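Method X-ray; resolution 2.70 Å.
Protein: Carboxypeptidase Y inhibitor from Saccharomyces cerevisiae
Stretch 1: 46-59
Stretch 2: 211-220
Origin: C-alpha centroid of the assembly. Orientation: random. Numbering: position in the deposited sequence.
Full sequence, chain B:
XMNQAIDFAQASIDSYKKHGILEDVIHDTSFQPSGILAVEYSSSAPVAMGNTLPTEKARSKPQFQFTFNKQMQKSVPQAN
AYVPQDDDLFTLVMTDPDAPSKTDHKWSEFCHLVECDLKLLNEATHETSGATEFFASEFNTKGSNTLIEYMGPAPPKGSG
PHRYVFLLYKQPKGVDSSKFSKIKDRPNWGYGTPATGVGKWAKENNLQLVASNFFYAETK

Stretch 1, residues 46-59: PVAMGNTLPTEKAR
Stretch 2 211-220: ASNFFYAETK

Three backbone hydrogen bonds tie stretch 46-59 to the strand that includes 211-217. Gly50 N donates to Phe214 O at 2.8 Å and is almost straight (176°). Tyr216 N donates to Asn51 O at 2.8 Å, and Leu53 N to Tyr216 O at 2.9 Å. The last two flank Thr52, which forms a single beta bridge with Tyr216, CA to CA 4.5 Å. Thr52 CA also lies 3.3 Å from Tyr216 O. Residue numbers rise together along both stretches: Met49 lies by Phe214, Gly50 by Phe215, Leu53 by Ala217. Thr52 and Leu53 are extended, with phi/psi of -103/139 and -128/139.

The Asn213 side chain (chi1 t, chi2 -18°) extends the polar contact. Its amide suits the place because it both accepts and donates. Met49 N donates to Asn213 OD1 at 2.8 Å; Asn213 ND2 gives Val47 O a weak bond at 3.0 Å.

Asn51 (chi1 p, chi2 -45°) braces the loop internally. Its ND2 donates to Pro46 O at 2.8 Å, and its OD1 accepts from Ala48 N at 2.7 Å.

Met49 (52/68) and Gly50 (100/-3) both have positive phi. At Gly50 a CB would jam against the preceding carbonyl O and sit tight against Phe214 CZ. Without one, Gly50 CA packs over the face of the Phe214 ring, 4.0 Å from its centroid. Phe214 has chi1 p, chi2 111°.

The Phe215 ring (chi1 p, chi2 92°) is buried among apolar side chains. Leu53 (m, t) lays CD1 over one face, 4.2 Å from the centroid. Val47 CB reaches Phe215 CD2, and Ala58 CB reaches Phe215 CZ, each at 4.0 Å. The 3-10 segment 55-57 precedes Ala58, whose N donates to Thr55 O at 3.0 Å. The contact buries 685 Å² in total.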

ATOM      1  N   PRO B  46       6.416  10.562  -9.545  1.00 40.22           N
ATOM      2  CA  PRO B  46       7.444  10.289  -8.541  1.00 37.38           C
ATOM      3  C   PRO B  46       8.107   8.977  -8.915  1.00 35.25           C
ATOM      4  O   PRO B  46       7.472   8.115  -9.517  1.00 34.57           O
ATOM      5  CB  PRO B  46       6.634  10.150  -7.263  1.00 37.64           C
ATOM      6  CG  PRO B  46       5.420   9.409  -7.758  1.00 37.47           C
ATOM      7  CD  PRO B  46       5.089  10.117  -9.075  1.00 37.86           C
ATOM      8  N   VAL B  47       9.384   8.824  -8.604  1.00 33.89           N
ATOM      9  CA  VAL B  47      10.026   7.554  -8.886  1.00 33.36           C
ATOM     10  C   VAL B  47       9.918   6.882  -7.521  1.00 31.49           C
ATOM     11  O   VAL B  47      10.483   7.362  -6.539  1.00 32.14           O
ATOM     12  CB  VAL B  47      11.500   7.742  -9.383  1.00 33.82           C
ATOM     13  CG1 VAL B  47      11.811   9.215  -9.496  1.00 34.67           C
ATOM     14  CG2 VAL B  47      12.492   7.011  -8.482  1.00 33.31           C
ATOM     15  N   ALA B  48       9.152   5.796  -7.461  1.00 29.13           N
ATOM     16  CA  ALA B  48       8.910   5.105  -6.208  1.00 29.84           C
ATOM     17  C   ALA B  48       9.334   3.643  -6.132  1.00 30.56           C
ATOM     18  O   ALA B  48       8.499   2.756  -5.932  1.00 32.08           O
ATOM     19  CB  ALA B  48       7.433   5.228  -5.852  1.00 29.75           C
ATOM     20  N   MET B  49      10.629   3.390  -6.265  1.00 29.54           N
ATOM     21  CA  MET B  49      11.143   2.030  -6.183  1.00 30.52           C
ATOM     22  C   MET B  49      10.426   1.039  -7.095  1.00 31.19           C
ATOM     23  O   MET B  49       9.708   0.158  -6.617  1.00 32.11           O
ATOM     24  CB  MET B  49      11.064   1.520  -4.737  1.00 29.37           C
ATOM     25  CG  MET B  49      11.933   2.282  -3.741  1.00 32.23           C
ATOM     26  SD  MET B  49      13.724   2.020  -3.932  1.00 31.25           S
ATOM     27  CE  MET B  49      13.882   0.431  -3.188  1.00 32.22           C
ATOM     28  N   GLY B  50      10.597   1.191  -8.405  1.00 31.08           N
ATOM     29  CA  GLY B  50       9.989   0.242  -9.323  1.00 30.90           C
ATOM     30  C   GLY B  50       8.699   0.568 -10.053  1.00 29.40           C
ATOM     31  O   GLY B  50       8.237  -0.247 -10.846  1.00 29.01           O
ATOM     32  N   ASN B  51       8.098   1.723  -9.804  1.00 28.44           N
ATOM     33  CA  ASN B  51       6.874   2.052 -10.511  1.00 28.74           C
ATOM     34  C   ASN B  51       7.206   2.358 -11.974  1.00 31.17           C
ATOM     35  O   ASN B  51       8.370   2.522 -12.338  1.00 31.30           O
ATOM     36  CB  ASN B  51       6.183   3.243  -9.850  1.00 27.79           C
ATOM     37  CG  ASN B  51       7.029   4.492  -9.869  1.00 29.54           C
ATOM     38  OD1 ASN B  51       8.226   4.454  -9.573  1.00 29.21           O
ATOM     39  ND2 ASN B  51       6.408   5.616 -10.202  1.00 29.02           N
ATOM     40  N   THR B  52       6.184   2.405 -12.818  1.00 33.09           N
ATOM     41  CA  THR B  52       6.382   2.684 -14.233  1.00 34.18           C
ATOM     42  C   THR B  52       5.989   4.127 -14.505  1.00 35.19           C
ATOM     43  O   THR B  52       5.009   4.623 -13.965  1.00 35.21           O
ATOM     44  CB  THR B  52       5.528   1.732 -15.121  1.00 33.61           C
ATOM     45  OG1 THR B  52       6.023   0.392 -15.003  1.00 35.32           O
ATOM     46  CG2 THR B  52       5.599   2.143 -16.571  1.00 33.76           C
ATOM     47  N   LEU B  53       6.773   4.807 -15.330  1.00 36.83           N
ATOM     48  CA  LEU B  53       6.487   6.189 -15.664  1.00 38.64           C
ATOM     49  C   LEU B  53       6.472   6.369 -17.167  1.00 40.75           C
ATOM     50  O   LEU B  53       7.301   5.795 -17.881  1.00 39.59           O
ATOM     51  CB  LEU B  53       7.542   7.125 -15.068  1.00 38.65           C
ATOM     52  CG  LEU B  53       7.475   7.442 -13.580  1.00 39.73           C
ATOM     53  CD1 LEU B  53       8.656   8.314 -13.191  1.00 41.33           C
ATOM     54  CD2 LEU B  53       6.171   8.156 -13.276  1.00 42.13           C
ATOM     55  N   PRO B  54       5.510   7.151 -17.677  1.00 42.50           N
ATOM     56  CA  PRO B  54       5.467   7.363 -19.120  1.00 43.78           C
ATOM     57  C   PRO B  54       6.678   8.205 -19.511  1.00 45.50           C
ATOM     58  O   PRO B  54       6.953   9.245 -18.909  1.00 45.36           O
ATOM     59  CB  PRO B  54       4.140   8.089 -19.322  1.00 42.92           C
ATOM     60  CG  PRO B  54       3.966   8.832 -18.043  1.00 43.81           C
ATOM     61  CD  PRO B  54       4.374   7.814 -17.013  1.00 42.35           C
ATOM     62  N   THR B  55       7.409   7.725 -20.507  1.00 47.23           N
ATOM     63  CA  THR B  55       8.604   8.389 -21.003  1.00 48.34           C
ATOM     64  C   THR B  55       8.569   9.915 -21.046  1.00 48.53           C
ATOM     65  O   THR B  55       9.501  10.566 -20.582  1.00 48.56           O
ATOM     66  CB  THR B  55       8.945   7.857 -22.402  1.00 49.15           C
ATOM     67  OG1 THR B  55       9.511   6.546 -22.277  1.00 51.69           O
ATOM     68  CG2 THR B  55       9.921   8.778 -23.113  1.00 51.05           C
ATOM     69  N   GLU B  56       7.504  10.484 -21.600  1.00 50.06           N
ATOM     70  CA  GLU B  56       7.391  11.938 -21.719  1.00 51.10           C
ATOM     71  C   GLU B  56       7.417  12.684 -20.396  1.00 50.30           C
ATOM     72  O   GLU B  56       7.733  13.872 -20.359  1.00 49.86           O
ATOM     73  CB  GLU B  56       6.125  12.326 -22.494  1.00 53.47           C
ATOM     74  CG  GLU B  56       4.835  11.779 -21.912  1.00 57.41           C
ATOM     75  CD  GLU B  56       4.588  10.318 -22.275  1.00 60.69           C
ATOM     76  OE1 GLU B  56       3.574   9.766 -21.790  1.00 61.41           O
ATOM     77  OE2 GLU B  56       5.390   9.727 -23.043  1.00 59.38           O
ATOM     78  N   LYS B  57       7.080  12.002 -19.308  1.00 50.22           N
ATOM     79  CA  LYS B  57       7.098  12.647 -18.004  1.00 50.37           C
ATOM     80  C   LYS B  57       8.517  12.750 -17.452  1.00 50.39           C
ATOM     81  O   LYS B  57       8.817  13.647 -16.667  1.00 50.94           O
ATOM     82  CB  LYS B  57       6.188  11.900 -17.027  1.00 50.82           C
ATOM     83  CG  LYS B  57       4.720  12.280 -17.167  1.00 52.61           C
ATOM     84  CD  LYS B  57       3.841  11.484 -16.217  1.00 56.96           C
ATOM     85  CE  LYS B  57       2.391  11.960 -16.242  1.00 57.58           C
ATOM     86  NZ  LYS B  57       2.243  13.323 -15.651  1.00 58.66           N
ATOM     87  N   ALA B  58       9.391  11.841 -17.880  1.00 49.90           N
ATOM     88  CA  ALA B  58      10.781  11.832 -17.435  1.00 50.16           C
ATOM     89  C   ALA B  58      11.652  12.581 -18.444  1.00 51.61           C
ATOM     90  O   ALA B  58      12.836  12.289 -18.610  1.00 50.88           O
ATOM     91  CB  ALA B  58      11.264  10.400 -17.288  1.00 48.48           C
ATOM     92  N   ARG B  59      11.048  13.565 -19.098  1.00 53.26           N
ATOM     93  CA  ARG B  59      11.717  14.361 -20.120  1.00 55.34           C
ATOM     94  C   ARG B  59      12.771  15.337 -19.581  1.00 53.94           C
ATOM     95  O   ARG B  59      13.847  15.470 -20.159  1.00 54.23           O
ATOM     96  CB  ARG B  59      10.655  15.120 -20.921  1.00 59.24           C
ATOM     97  CG  ARG B  59      11.120  15.645 -22.256  1.00 65.16           C
ATOM     98  CD  ARG B  59      10.015  16.441 -22.934  1.00 70.81           C
ATOM     99  NE  ARG B  59       9.448  17.449 -22.038  1.00 75.51           N
ATOM    100  CZ  ARG B  59       8.822  18.550 -22.443  1.00 77.06           C
ATOM    101  NH1 ARG B  59       8.679  18.800 -23.740  1.00 77.29           N
ATOM    102  NH2 ARG B  59       8.333  19.405 -21.549  1.00 77.80           N
ATOM    103  N   ALA B 211      22.766   5.761  -1.334  1.00 29.85           N
ATOM    104  CA  ALA B 211      21.349   5.496  -1.568  1.00 30.08           C
ATOM    105  C   ALA B 211      21.024   5.241  -3.033  1.00 29.99           C
ATOM    106  O   ALA B 211      21.844   5.499  -3.918  1.00 28.82           O
ATOM    107  CB  ALA B 211      20.515   6.658  -1.055  1.00 30.60           C
ATOM    108  N   SER B 212      19.815   4.737  -3.276  1.00 30.16           N
ATOM    109  CA  SER B 212      19.355   4.439  -4.630  1.00 28.83           C
ATOM    110  C   SER B 212      17.835   4.274  -4.758  1.00 28.00           C
ATOM    111  O   SER B 212      17.178   3.752  -3.865  1.00 28.04           O
ATOM    112  CB  SER B 212      20.033   3.169  -5.138  1.00 28.82           C
ATOM    113  OG  SER B 212      19.565   2.838  -6.433  1.00 31.86           O
ATOM    114  N   ASN B 213      17.294   4.734  -5.876  1.00 28.19           N
ATOM    115  CA  ASN B 213      15.872   4.616  -6.175  1.00 29.25           C
ATOM    116  C   ASN B 213      15.819   4.307  -7.670  1.00 31.42           C
ATOM    117  O   ASN B 213      16.817   4.470  -8.366  1.00 33.34           O
ATOM    118  CB  ASN B 213      15.146   5.931  -5.898  1.00 28.55           C
ATOM    119  CG  ASN B 213      13.643   5.746  -5.709  1.00 26.35           C
ATOM    120  OD1 ASN B 213      13.077   4.728  -6.092  1.00 27.07           O
ATOM    121  ND2 ASN B 213      12.997   6.741  -5.125  1.00 25.09           N
ATOM    122  N   PHE B 214      14.676   3.862  -8.177  1.00 32.64           N
ATOM    123  CA  PHE B 214      14.598   3.557  -9.598  1.00 34.64           C
ATOM    124  C   PHE B 214      13.163   3.419 -10.093  1.00 35.93           C
ATOM    125  O   PHE B 214      12.224   3.293  -9.308  1.00 37.47           O
ATOM    126  CB  PHE B 214      15.368   2.268  -9.899  1.00 34.04           C
ATOM    127  CG  PHE B 214      14.651   1.027  -9.466  1.00 33.74           C
ATOM    128  CD1 PHE B 214      14.139   0.144 -10.408  1.00 33.90           C
ATOM    129  CD2 PHE B 214      14.443   0.763  -8.120  1.00 33.74           C
ATOM    130  CE1 PHE B 214      13.427  -0.983 -10.014  1.00 32.42           C
ATOM    131  CE2 PHE B 214      13.733  -0.358  -7.715  1.00 33.61           C
ATOM    132  CZ  PHE B 214      13.223  -1.233  -8.665  1.00 33.20           C
ATOM    133  N   PHE B 215      13.005   3.446 -11.409  1.00 36.21           N
ATOM    134  CA  PHE B 215      11.692   3.319 -12.012  1.00 35.78           C
ATOM    135  C   PHE B 215      11.827   2.604 -13.351  1.00 36.50           C
ATOM    136  O   PHE B 215      12.943   2.353 -13.822  1.00 36.28           O
ATOM    137  CB  PHE B 215      11.047   4.704 -12.189  1.00 34.37           C
ATOM    138  CG  PHE B 215      11.657   5.548 -13.284  1.00 34.86           C
ATOM    139  CD1 PHE B 215      11.137   5.520 -14.576  1.00 35.89           C
ATOM    140  CD2 PHE B 215      12.713   6.415 -13.011  1.00 36.00           C
ATOM    141  CE1 PHE B 215      11.655   6.352 -15.580  1.00 36.47           C
ATOM    142  CE2 PHE B 215      13.243   7.253 -14.009  1.00 36.78           C
ATOM    143  CZ  PHE B 215      12.710   7.222 -15.293  1.00 36.58           C
ATOM    144  N   TYR B 216      10.688   2.248 -13.938  1.00 36.12           N
ATOM    145  CA  TYR B 216      10.669   1.574 -15.227  1.00 35.68           C
ATOM    146  C   TYR B 216       9.998   2.472 -16.252  1.00 36.37           C
ATOM    147  O   TYR B 216       9.111   3.264 -15.928  1.00 35.69           O
ATOM    148  CB  TYR B 216       9.894   0.250 -15.163  1.00 33.89           C
ATOM    149  CG  TYR B 216      10.593  -0.910 -14.482  1.00 32.01           C
ATOM    150  CD1 TYR B 216      10.410  -1.162 -13.124  1.00 31.85           C
ATOM    151  CD2 TYR B 216      11.396  -1.788 -15.211  1.00 31.65           C
ATOM    152  CE1 TYR B 216      11.003  -2.265 -12.506  1.00 32.94           C
ATOM    153  CE2 TYR B 216      11.998  -2.894 -14.607  1.00 31.74           C
ATOM    154  CZ  TYR B 216      11.797  -3.129 -13.253  1.00 33.96           C
ATOM    155  OH  TYR B 216      12.388  -4.216 -12.644  1.00 33.95           O
ATOM    156  N   ALA B 217      10.437   2.338 -17.494  1.00 37.43           N
ATOM    157  CA  ALA B 217       9.875   3.093 -18.599  1.00 39.02           C
ATOM    158  C   ALA B 217       9.935   2.161 -19.799  1.00 41.05           C
ATOM    159  O   ALA B 217      10.833   1.317 -19.903  1.00 38.98           O
ATOM    160  CB  ALA B 217      10.683   4.347 -18.855  1.00 38.36           C
ATOM    161  N   GLU B 218       8.975   2.311 -20.701  1.00 44.59           N
ATOM    162  CA  GLU B 218       8.913   1.457 -21.875  1.00 47.89           C
ATOM    163  C   GLU B 218       8.309   2.189 -23.065  1.00 49.30           C
ATOM    164  O   GLU B 218       7.511   3.111 -22.902  1.00 48.21           O
ATOM    165  CB  GLU B 218       8.067   0.222 -21.555  1.00 47.60           C
ATOM    166  CG  GLU B 218       8.287  -0.956 -22.466  1.00 49.08           C
ATOM    167  CD  GLU B 218       7.315  -2.082 -22.189  1.00 50.66           C
ATOM    168  OE1 GLU B 218       7.528  -3.198 -22.708  1.00 50.76           O
ATOM    169  OE2 GLU B 218       6.329  -1.848 -21.457  1.00 52.51           O
ATOM    170  N   THR B 219       8.716   1.784 -24.261  1.00 53.33           N
ATOM    171  CA  THR B 219       8.191   2.364 -25.492  1.00 56.42           C
ATOM    172  C   THR B 219       7.553   1.217 -26.264  1.00 58.69           C
ATOM    173  O   THR B 219       8.239   0.285 -26.692  1.00 59.33           O
ATOM    174  CB  THR B 219       9.304   3.002 -26.347  1.00 56.16           C
ATOM    175  OG1 THR B 219       9.778   4.194 -25.705  1.00 56.25           O
ATOM    176  CG2 THR B 219       8.775   3.353 -27.729  1.00 55.81           C
ATOM    177  N   LYS B 220       6.235   1.271 -26.417  1.00 61.05           N
ATOM    178  CA  LYS B 220       5.516   0.224 -27.128  1.00 63.16           C
ATOM    179  C   LYS B 220       5.212   0.631 -28.562  1.00 64.26           C
ATOM    180  O   LYS B 220       5.529  -0.172 -29.464  1.00 65.40           O
ATOM    181  CB  LYS B 220       4.220  -0.124 -26.392  1.00 63.81           C
ATOM    182  CG  LYS B 220       4.448  -0.754 -25.023  1.00 65.34           C
ATOM    183  CD  LYS B 220       3.153  -1.254 -24.397  1.00 64.28           C
ATOM    184  CE  LYS B 220       3.433  -2.014 -23.109  1.00 65.00           C
ATOM    185  NZ  LYS B 220       4.372  -3.159 -23.329  1.00 65.17           N
ATOM    186  OXT LYS B 220       4.663   1.737 -28.766  1.00 64.65           O
TER